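Local coordinates for YfkN protein (PDB 3GVE), which is a bacterial member of the calcineurin-like phosphoesterase family, which here binds one manganese and one magnesium ion, at residues 47-50 and 51-55; 188-192 and 193-197. All blocks are in the same frame, centred on the assembly; numbering follows the deposited sequence. Where two conformers were deposited one is given.

Contact 1: 47-50 and 51-55; sequences IQKH and REQNP
Gln48 and Glu52 meet one helical turn apart, where NE2 of Gln48 gives a weak but nearly straight hydrogen bond to OE2 of Glu52, 3.3 Å long. The amide and carboxylate planes stand 75° apart, and CG of Glu52 lies 3.3 Å from Gln48 O. One residue on, Lys49 and Gln53 run alongside each other, with NE2 of Gln53 3.6 Å from CG of Lys49; the other branch of that amide, OE1, turns to His50. Gln53 has CG anti to its carbonyl carbon (chi1 -70°) and an extended chain beyond, which carries the amide back along Lys49 and His50. A water in the plane of the imidazole sits at the ring edge, 2.7 Å from His50 ND1, and gives a weak hydrogen bond to OE1 of Gln53. CG2 of Ile47, a buried residue, packs at 3.8 Å from NH1 of Arg51, whose chain runs extended from CG to NE beside it.

All this decorates the C-terminal turns of helix 40-53, which packs on strands 57-61 and 286-297 of the calcineurin-like phosphoesterase fold. The backbone bond from Arg51 N to Ile47 O, 2.9 Å, is regular; Gln53 N bonds to His50 O at 3.0 Å from above the carbonyl plane, and Asn54 N reaches the same oxygen weakly.

Further out, Glu311 takes Lys49 NZ in a salt bridge and His50 NE2 in a hydrogen bond, so one carboxylate steadies two neighbouring side chains. The Arg51 guanidinium is held through NH1 by the carbonyl of Leu99. Asn54 OD1 accepts from Asn56 N, and Asn54 ND2 reaches Ser13 OG and His11 O.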
# COMPACT_ATOMS: atom_id res chain seq x y z
N ILE A 47 2.95 -18.71 14.72
CA ILE A 47 4.29 -18.97 15.24
C ILE A 47 4.20 -19.90 16.47
O ILE A 47 4.92 -20.86 16.58
CB ILE A 47 5.04 -17.64 15.59
CG1 ILE A 47 5.34 -16.84 14.30
CG2 ILE A 47 6.31 -17.93 16.41
CD1 ILE A 47 5.87 -15.43 14.52
N GLN A 48 3.31 -19.56 17.40
CA GLN A 48 3.13 -20.34 18.62
C GLN A 48 2.71 -21.76 18.27
O GLN A 48 3.25 -22.71 18.81
CB GLN A 48 2.07 -19.70 19.53
CG GLN A 48 1.96 -20.43 20.87
CD GLN A 48 0.99 -19.79 21.83
OE1 GLN A 48 0.90 -18.57 21.92
NE2 GLN A 48 0.30 -20.62 22.58
N LYS A 49 1.76 -21.89 17.36
CA LYS A 49 1.31 -23.21 16.97
C LYS A 49 2.44 -24.08 16.41
O LYS A 49 2.61 -25.22 16.79
CB LYS A 49 0.18 -23.12 15.95
CG LYS A 49 -0.20 -24.49 15.40
CD LYS A 49 -1.40 -24.39 14.54
CE LYS A 49 -1.04 -23.94 13.15
NZ LYS A 49 -2.11 -24.33 12.22
N HIS A 50 3.24 -23.52 15.50
CA HIS A 50 4.33 -24.28 14.91
C HIS A 50 5.42 -24.61 15.93
O HIS A 50 5.96 -25.70 15.92
CB HIS A 50 4.84 -23.56 13.67
CG HIS A 50 3.96 -23.75 12.49
ND1 HIS A 50 4.10 -24.81 11.62
CD2 HIS A 50 2.89 -23.05 12.06
CE1 HIS A 50 3.16 -24.74 10.70
NE2 HIS A 50 2.41 -23.68 10.95
N ARG A 51 5.70 -23.69 16.84
CA ARG A 51 6.66 -23.96 17.90
C ARG A 51 6.21 -25.15 18.76
O ARG A 51 7.03 -25.92 19.20
CB ARG A 51 6.89 -22.72 18.78
CG ARG A 51 7.91 -21.73 18.19
CD ARG A 51 8.11 -20.53 19.09
NE ARG A 51 9.39 -19.88 18.80
CZ ARG A 51 9.63 -18.59 18.94
NH1 ARG A 51 8.68 -17.75 19.32
NH2 ARG A 51 10.84 -18.12 18.70
N GLU A 52 4.91 -25.29 18.97
CA GLU A 52 4.40 -26.42 19.76
C GLU A 52 4.58 -27.75 19.05
O GLU A 52 4.58 -28.78 19.67
CB GLU A 52 2.91 -26.22 20.07
CG GLU A 52 2.64 -25.07 21.02
CD GLU A 52 1.18 -24.62 21.03
OE1 GLU A 52 0.38 -25.07 20.20
OE2 GLU A 52 0.87 -23.81 21.89
N GLN A 53 4.74 -27.71 17.74
CA GLN A 53 4.88 -28.93 16.96
C GLN A 53 6.30 -29.47 16.90
O GLN A 53 6.48 -30.65 16.66
CB GLN A 53 4.35 -28.71 15.56
CG GLN A 53 2.85 -28.56 15.52
CD GLN A 53 2.40 -28.02 14.19
OE1 GLN A 53 3.16 -28.02 13.24
NE2 GLN A 53 1.19 -27.54 14.12
N ASN A 54 7.30 -28.63 17.10
CA ASN A 54 8.69 -29.11 17.03
C ASN A 54 9.61 -28.32 17.93
O ASN A 54 9.76 -27.12 17.74
CB ASN A 54 9.17 -29.01 15.57
CG ASN A 54 10.58 -29.53 15.36
OD1 ASN A 54 11.23 -30.01 16.26
ND2 ASN A 54 11.05 -29.45 14.13
N PRO A 55 10.27 -28.93 18.89
CA PRO A 55 11.22 -28.19 19.72
C PRO A 55 12.38 -27.55 18.94
O PRO A 55 12.88 -26.51 19.35
CB PRO A 55 11.76 -29.27 20.68
CG PRO A 55 10.73 -30.32 20.64
CD PRO A 55 10.19 -30.35 19.27
O HOH W 1 6.10 -26.63 12.09

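Contact 2: 188-192 and 193-197; sequences QVQDI and VESAN
Regular backbone hydrogen bonds from Ser195 N to Asp191 O, 2.9 Å, and from Ala196 N to Ile192 O, 3.0 Å, close the first turn of helix 192-205, into which the chain coils within two residues of the short strand 188-189.

Asp191 is the N-cap, a classic answer to the bare amides of a first helical turn. With CG anti to the backbone N (chi1 169°), its carboxylate folds over the helix start, and OD2 accepts from Glu194 N at 2.9 Å, met on the anti side and 28° out of the carboxylate plane. The other oxygen, OD1, takes a hydrogen bond from Gly227 N and another from a water that also accepts from Val193 N. Glu194 lays its CG 3.4 Å from Asp191 OD2, while the two acidic ends come within 4.1 Å, OD2 to Glu194 OE2; the helix N-terminus and the amide donors would probably favour the ionised Asp191 despite this like charge. Two waters tie Glu194 OE1 back to Asp191 N and to Gln190 NE2. The extended Gln190 lies along the turn, its OE1 3.2 Å from Ser195 CB and its NE2 bonded to Glu198 OE1.

Ile192 and Ala196 pack on Phe170 of strand 160-170 and on Leu235 of helix 232-238, Val193 also touches the latter helix, and backbone bonds to Lys135 and Asn133 join Gln188 and Gln190 to the partner strand 134-135 and its approach.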
# COMPACT_ATOMS: atom_id res chain seq x y z
N GLN A 188 27.84 1.41 -0.69
CA GLN A 188 27.62 0.81 -2.03
C GLN A 188 27.02 -0.59 -1.83
O GLN A 188 27.03 -1.12 -0.69
CB GLN A 188 28.92 0.62 -2.80
CG GLN A 188 29.78 -0.45 -2.22
CD GLN A 188 31.20 -0.50 -2.74
OE1 GLN A 188 32.11 -0.01 -2.10
NE2 GLN A 188 31.39 -1.14 -3.90
N VAL A 189 26.44 -1.17 -2.87
CA VAL A 189 25.81 -2.47 -2.70
C VAL A 189 26.25 -3.48 -3.74
O VAL A 189 26.06 -3.28 -4.93
CB VAL A 189 24.26 -2.37 -2.71
CG1 VAL A 189 23.63 -3.72 -2.41
CG2 VAL A 189 23.76 -1.32 -1.74
N GLN A 190 26.82 -4.57 -3.25
CA GLN A 190 27.30 -5.65 -4.07
C GLN A 190 26.13 -6.49 -4.58
O GLN A 190 25.13 -6.68 -3.89
CB GLN A 190 28.27 -6.48 -3.23
CG GLN A 190 28.91 -7.66 -3.93
CD GLN A 190 29.79 -8.47 -3.01
OE1 GLN A 190 29.60 -8.48 -1.80
NE2 GLN A 190 30.76 -9.18 -3.58
N ASP A 191 26.28 -6.98 -5.80
CA ASP A 191 25.34 -7.93 -6.38
C ASP A 191 25.03 -9.04 -5.39
O ASP A 191 25.91 -9.55 -4.73
CB ASP A 191 25.92 -8.53 -7.67
CG ASP A 191 25.12 -9.71 -8.18
OD1 ASP A 191 24.02 -9.47 -8.67
OD2 ASP A 191 25.58 -10.85 -8.07
N ILE A 192 23.76 -9.41 -5.33
CA ILE A 192 23.31 -10.44 -4.40
C ILE A 192 24.06 -11.78 -4.54
O ILE A 192 24.62 -12.26 -3.57
CB ILE A 192 21.78 -10.62 -4.47
CG1 ILE A 192 21.11 -9.37 -3.91
CG2 ILE A 192 21.34 -11.87 -3.69
CD1 ILE A 192 19.62 -9.30 -4.17
N VAL A 193 24.08 -12.38 -5.74
CA VAL A 193 24.79 -13.65 -5.96
C VAL A 193 26.28 -13.55 -5.64
O VAL A 193 26.87 -14.43 -5.01
CB VAL A 193 24.50 -14.17 -7.38
CG1 VAL A 193 25.44 -15.28 -7.81
CG2 VAL A 193 23.03 -14.55 -7.56
N GLU A 194 26.90 -12.46 -6.10
CA GLU A 194 28.34 -12.26 -5.87
C GLU A 194 28.64 -12.10 -4.38
O GLU A 194 29.55 -12.72 -3.89
CB GLU A 194 28.87 -11.04 -6.63
CG GLU A 194 28.96 -11.22 -8.12
CD GLU A 194 29.30 -9.94 -8.84
OE1 GLU A 194 29.82 -9.01 -8.21
OE2 GLU A 194 29.04 -9.87 -10.06
N SER A 195 27.79 -11.47 -3.64
CA SER A 195 27.94 -11.38 -2.16
C SER A 195 27.84 -12.74 -1.56
O SER A 195 28.60 -13.10 -0.61
CB SER A 195 26.99 -10.32 -1.59
OG SER A 195 26.77 -10.55 -0.23
N ALA A 196 26.89 -13.54 -2.02
CA ALA A 196 26.73 -14.89 -1.50
C ALA A 196 27.98 -15.73 -1.79
O ALA A 196 28.46 -16.41 -0.90
CB ALA A 196 25.48 -15.56 -2.09
N ASN A 197 28.48 -15.67 -3.02
CA ASN A 197 29.64 -16.45 -3.40
C ASN A 197 30.91 -16.04 -2.65
O ASN A 197 31.76 -16.85 -2.42
CB ASN A 197 29.81 -16.44 -4.92
CG ASN A 197 28.87 -17.39 -5.61
OD1 ASN A 197 28.42 -18.35 -5.04
ND2 ASN A 197 28.58 -17.12 -6.86
O HOH W 2 29.55 -9.94 0.58
O HOH W 3 31.60 -8.64 -6.27
O HOH W 4 22.27 -11.26 -8.08
O HOH W 5 28.70 -6.34 -7.39

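Overall arrangement
The two contacts illustrate opposite ends of helices in one fold: contact 1 lies at the C-terminal end of helix 40-53, and contact 2 opens helix 192-205. Contact 1 is complete along the chain before contact 2 begins. Their centres are 34 Å apart, on opposite sides of the chain's centre, and their nearest atoms about 24 Å apart. They pack on different sheets: 47-55 lies against strands 57-61 and 286-297, whereas three side chains of 188-197 rest on Phe170 of strand 160-170, and strand 188-189 pairs with 134-135. The Ile192 side chain lies about 10 Å from the magnesium ion. One calcineurin-like phosphoesterase fold thus joins two helix ends to different sheets at separate sites.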